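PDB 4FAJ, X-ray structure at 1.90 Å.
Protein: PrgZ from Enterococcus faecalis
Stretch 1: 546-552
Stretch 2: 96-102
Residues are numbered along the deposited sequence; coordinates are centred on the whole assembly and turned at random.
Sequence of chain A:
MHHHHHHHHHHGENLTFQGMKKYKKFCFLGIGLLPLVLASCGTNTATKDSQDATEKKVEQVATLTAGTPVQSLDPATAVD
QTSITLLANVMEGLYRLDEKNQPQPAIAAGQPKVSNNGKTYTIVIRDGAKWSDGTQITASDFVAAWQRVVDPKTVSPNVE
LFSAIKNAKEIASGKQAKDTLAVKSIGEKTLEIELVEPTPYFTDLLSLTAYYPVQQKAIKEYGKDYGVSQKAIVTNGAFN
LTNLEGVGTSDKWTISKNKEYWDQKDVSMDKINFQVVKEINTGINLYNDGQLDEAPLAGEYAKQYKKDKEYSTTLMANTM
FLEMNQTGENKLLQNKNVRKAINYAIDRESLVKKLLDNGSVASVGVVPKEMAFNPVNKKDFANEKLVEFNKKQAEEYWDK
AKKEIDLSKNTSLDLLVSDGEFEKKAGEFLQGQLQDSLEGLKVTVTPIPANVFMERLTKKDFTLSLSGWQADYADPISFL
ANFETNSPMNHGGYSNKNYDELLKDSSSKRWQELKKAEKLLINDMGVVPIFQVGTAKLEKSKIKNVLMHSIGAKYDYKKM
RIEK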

ATOM      1  N   VAL A 546     -17.854  -8.711  -6.600  1.00 19.14           N
ATOM      2  CA  VAL A 546     -16.494  -8.196  -6.544  1.00 18.74           C
ATOM      3  C   VAL A 546     -16.135  -8.103  -5.066  1.00 18.71           C
ATOM      4  O   VAL A 546     -16.902  -7.547  -4.289  1.00 18.52           O
ATOM      5  CB  VAL A 546     -16.400  -6.821  -7.179  1.00 18.86           C
ATOM      6  CG1 VAL A 546     -15.041  -6.231  -6.930  1.00 17.00           C
ATOM      7  CG2 VAL A 546     -16.708  -6.931  -8.688  1.00 18.69           C
ATOM      8  N   LEU A 547     -14.974  -8.628  -4.687  1.00 18.54           N
ATOM      9  CA  LEU A 547     -14.520  -8.559  -3.301  1.00 18.94           C
ATOM     10  C   LEU A 547     -13.687  -7.274  -3.133  1.00 18.24           C
ATOM     11  O   LEU A 547     -12.741  -7.052  -3.876  1.00 17.73           O
ATOM     12  CB  LEU A 547     -13.682  -9.789  -2.962  1.00 19.08           C
ATOM     13  CG  LEU A 547     -14.047 -10.589  -1.731  1.00 22.06           C
ATOM     14  CD1 LEU A 547     -15.488 -11.099  -1.857  1.00 23.35           C
ATOM     15  CD2 LEU A 547     -13.073 -11.749  -1.551  1.00 22.35           C
ATOM     16  N   MET A 548     -14.054  -6.432  -2.177  1.00 17.73           N
ATOM     17  CA  MET A 548     -13.321  -5.197  -1.890  1.00 17.74           C
ATOM     18  C   MET A 548     -12.686  -5.321  -0.499  1.00 17.43           C
ATOM     19  O   MET A 548     -13.375  -5.676   0.448  1.00 18.34           O
ATOM     20  CB  MET A 548     -14.280  -4.009  -1.938  1.00 18.21           C
ATOM     21  CG  MET A 548     -13.610  -2.645  -1.837  1.00 18.81           C
ATOM     22  SD  MET A 548     -14.799  -1.283  -1.909  1.00 23.69           S
ATOM     23  CE  MET A 548     -13.696   0.106  -2.034  1.00 17.87           C
ATOM     24  N   HIS A 549     -11.384  -5.048  -0.379  1.00 16.62           N
ATOM     25  CA  HIS A 549     -10.658  -5.234   0.875  1.00 15.90           C
ATOM     26  C   HIS A 549     -10.198  -3.885   1.436  1.00 15.92           C
ATOM     27  O   HIS A 549      -9.653  -3.058   0.691  1.00 15.71           O
ATOM     28  CB  HIS A 549      -9.432  -6.128   0.652  1.00 15.54           C
ATOM     29  CG  HIS A 549      -9.757  -7.500   0.145  1.00 15.61           C
ATOM     30  ND1 HIS A 549     -10.332  -8.469   0.938  1.00 14.95           N
ATOM     31  CD2 HIS A 549      -9.550  -8.077  -1.063  1.00 16.40           C
ATOM     32  CE1 HIS A 549     -10.494  -9.576   0.233  1.00 16.34           C
ATOM     33  NE2 HIS A 549     -10.021  -9.370  -0.981  1.00 17.31           N
ATOM     34  N   SER A 550     -10.395  -3.665   2.736  1.00 15.78           N
ATOM     35  CA  SER A 550      -9.870  -2.458   3.405  1.00 15.61           C
ATOM     36  C   SER A 550      -8.358  -2.559   3.729  1.00 15.93           C
ATOM     37  O   SER A 550      -7.718  -1.555   4.078  1.00 14.84           O
ATOM     38  CB  SER A 550     -10.659  -2.171   4.672  1.00 16.14           C
ATOM     39  OG  SER A 550     -10.612  -3.285   5.542  1.00 15.44           O
ATOM     40  N   ILE A 551      -7.810  -3.768   3.626  1.00 16.40           N
ATOM     41  CA  ILE A 551      -6.369  -4.017   3.737  1.00 17.29           C
ATOM     42  C   ILE A 551      -5.861  -4.808   2.516  1.00 17.63           C
ATOM     43  O   ILE A 551      -6.620  -5.546   1.883  1.00 18.20           O
ATOM     44  CB  ILE A 551      -5.989  -4.808   5.028  1.00 18.12           C
ATOM     45  CG1 ILE A 551      -6.545  -6.236   5.000  1.00 19.64           C
ATOM     46  CG2 ILE A 551      -6.464  -4.097   6.281  1.00 18.82           C
ATOM     47  CD1 ILE A 551      -6.133  -7.078   6.219  1.00 23.32           C
ATOM     48  N   GLY A 552      -4.581  -4.661   2.206  1.00 17.06           N
ATOM     49  CA  GLY A 552      -3.952  -5.387   1.104  1.00 17.27           C
ATOM     50  C   GLY A 552      -4.446  -4.914  -0.250  1.00 17.09           C
ATOM     51  O   GLY A 552      -4.879  -3.766  -0.404  1.00 17.21           O
TER
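Stretch 2 (96-102) RLDEKNQ

Stretch 1 runs as an extended segment, strand at Leu547 and Met548, and stays extended through His549 before bending at Ser550 (phi/psi -79/-13); Gly552 ends it at positive phi. Stretch 2 enters as the end of a strand, Arg96 and Leu97, then folds into a type I beta turn from Asp98 to Asn101, with Asn101 N donating to Asp98 O (2.8 Å). Asn101 itself has positive phi (62/30), and the chain closes the loop where Asp98 N donates to Gln102 O (2.9 Å). Asp98 OD1 braces the turn, accepting from Lys100 N and from Gln102 N, both at 2.9 Å. No backbone hydrogen bond joins the two stretches: the nearest CA atoms, Leu547 to Glu99 at 6.4 Å and His549 to Asn101 at 6.6 Å, leave room for side chains and water. Over these pairs the two chains run in roughly the same direction.

On stretch 1, His549 is covered most. His549 ND1 donates to Asn101 OD1 (2.8 Å, nearly linear at 165°), and Asp98 O also lies at the ring edge, 3.3 Å from His549 CE1. The same CE1 of His549 is 3.6 Å from Leu97 CB. The other nitrogen, His549 NE2, hydrogen-bonds water 1 (2.8 Å), which in turn donates to Leu97 O (2.8 Å), so the imidazole is tied to stretch 2 both directly and through solvent. Leu547 points toward the turn, its CD2 3.8 Å from Leu97 O and 3.9 Å from Glu99 N. Beyond the histidine, Ile551 CG1 packs on Leu97 CD1 (4.0 Å), and Ile551 CD1 on Asn101 CB (3.9 Å). Asn101 ND2 lies 3.3 Å from Ser550 OG and donates to water 3 (3.0 Å), which also accepts from Ser550 N (2.9 Å). Water 2 sits between the backbones, 2.7 Å from Met548 O and 2.8 Å from Glu99 O, and can donate to either. Lys100 and Gln102 point away.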

ATOM      1  N   ARG A  96      -5.105 -16.318  -0.185  1.00 16.22           N
ATOM      2  CA  ARG A  96      -5.891 -15.223  -0.757  1.00 17.48           C
ATOM      3  C   ARG A  96      -6.914 -14.799   0.303  1.00 17.71           C
ATOM      4  O   ARG A  96      -7.557 -15.658   0.920  1.00 16.73           O
ATOM      5  CB  ARG A  96      -6.623 -15.709  -2.009  1.00 17.67           C
ATOM      6  CG  ARG A  96      -7.477 -14.642  -2.717  1.00 20.28           C
ATOM      7  CD  ARG A  96      -8.451 -15.280  -3.682  1.00 23.39           C
ATOM      8  NE  ARG A  96      -7.796 -15.902  -4.840  1.00 26.10           N
ATOM      9  CZ  ARG A  96      -7.380 -15.257  -5.932  1.00 27.87           C
ATOM     10  NH1 ARG A  96      -7.528 -13.937  -6.057  1.00 29.41           N
ATOM     11  NH2 ARG A  96      -6.813 -15.941  -6.919  1.00 27.45           N
ATOM     12  N   LEU A  97      -7.063 -13.489   0.509  1.00 17.86           N
ATOM     13  CA  LEU A  97      -8.004 -12.984   1.510  1.00 18.90           C
ATOM     14  C   LEU A  97      -9.450 -13.263   1.139  1.00 19.30           C
ATOM     15  O   LEU A  97      -9.853 -13.145  -0.031  1.00 19.96           O
ATOM     16  CB  LEU A  97      -7.815 -11.477   1.752  1.00 19.01           C
ATOM     17  CG  LEU A  97      -6.470 -11.017   2.311  1.00 19.24           C
ATOM     18  CD1 LEU A  97      -6.603  -9.546   2.740  1.00 19.85           C
ATOM     19  CD2 LEU A  97      -5.936 -11.886   3.467  1.00 20.26           C
ATOM     20  N   ASP A  98     -10.231 -13.655   2.138  1.00 20.06           N
ATOM     21  CA  ASP A  98     -11.665 -13.830   1.968  1.00 20.82           C
ATOM     22  C   ASP A  98     -12.398 -12.524   2.280  1.00 21.49           C
ATOM     23  O   ASP A  98     -11.775 -11.506   2.571  1.00 20.31           O
ATOM     24  CB  ASP A  98     -12.197 -14.995   2.830  1.00 21.25           C
ATOM     25  CG  ASP A  98     -12.072 -14.751   4.337  1.00 21.99           C
ATOM     26  OD1 ASP A  98     -11.851 -13.591   4.767  1.00 22.05           O
ATOM     27  OD2 ASP A  98     -12.191 -15.747   5.094  1.00 21.84           O
ATOM     28  N   GLU A  99     -13.724 -12.575   2.225  1.00 22.97           N
ATOM     29  CA  GLU A  99     -14.565 -11.398   2.442  1.00 24.56           C
ATOM     30  C   GLU A  99     -14.377 -10.733   3.813  1.00 24.63           C
ATOM     31  O   GLU A  99     -14.740  -9.564   3.998  1.00 25.22           O
ATOM     32  CB  GLU A  99     -16.047 -11.742   2.185  1.00 25.58           C
ATOM     33  CG  GLU A  99     -16.684 -12.765   3.145  1.00 28.89           C
ATOM     34  CD  GLU A  99     -16.337 -14.216   2.823  1.00 32.85           C
ATOM     35  OE1 GLU A  99     -15.501 -14.464   1.909  1.00 34.66           O
ATOM     36  OE2 GLU A  99     -16.906 -15.117   3.492  1.00 36.40           O
ATOM     37  N   LYS A 100     -13.804 -11.466   4.765  1.00 24.51           N
ATOM     38  CA  LYS A 100     -13.502 -10.932   6.092  1.00 24.57           C
ATOM     39  C   LYS A 100     -12.031 -10.590   6.251  1.00 23.56           C
ATOM     40  O   LYS A 100     -11.554 -10.404   7.365  1.00 23.13           O
ATOM     41  CB  LYS A 100     -13.926 -11.942   7.164  1.00 25.60           C
ATOM     42  CG  LYS A 100     -15.423 -12.203   7.161  1.00 28.30           C
ATOM     43  CD  LYS A 100     -15.866 -13.019   8.368  1.00 31.68           C
ATOM     44  CE  LYS A 100     -17.342 -12.801   8.665  1.00 33.18           C
ATOM     45  NZ  LYS A 100     -18.214 -13.122   7.495  1.00 35.44           N
ATOM     46  N   ASN A 101     -11.316 -10.489   5.128  1.00 22.89           N
ATOM     47  CA  ASN A 101      -9.886 -10.177   5.120  1.00 22.10           C
ATOM     48  C   ASN A 101      -9.004 -11.210   5.833  1.00 21.56           C
ATOM     49  O   ASN A 101      -7.931 -10.875   6.340  1.00 21.19           O
ATOM     50  CB  ASN A 101      -9.633  -8.763   5.664  1.00 22.10           C
ATOM     51  CG  ASN A 101     -10.382  -7.700   4.879  1.00 22.77           C
ATOM     52  OD1 ASN A 101     -10.655  -7.868   3.687  1.00 23.99           O
ATOM     53  ND2 ASN A 101     -10.706  -6.589   5.540  1.00 22.75           N
ATOM     54  N   GLN A 102      -9.444 -12.467   5.829  1.00 20.73           N
ATOM     55  CA  GLN A 102      -8.685 -13.559   6.443  1.00 21.03           C
ATOM     56  C   GLN A 102      -8.063 -14.447   5.361  1.00 19.57           C
ATOM     57  O   GLN A 102      -8.733 -14.786   4.377  1.00 18.36           O
ATOM     58  CB  GLN A 102      -9.593 -14.407   7.330  1.00 21.65           C
ATOM     59  CG  GLN A 102     -10.376 -13.614   8.358  1.00 25.47           C
ATOM     60  CD  GLN A 102      -9.602 -13.338   9.637  1.00 29.40           C
ATOM     61  OE1 GLN A 102      -8.376 -13.224   9.636  1.00 33.77           O
ATOM     62  NE2 GLN A 102     -10.327 -13.236  10.744  1.00 33.90           N
TER
HETATM   63  O   HOH W   1      -9.309 -11.680  -2.329  1.00 12.58           O
HETATM   64  O   HOH W   2     -13.726  -7.528   2.378  1.00 42.55           O
HETATM   65  O   HOH W   3     -12.673  -5.166   3.784  1.00 21.94           O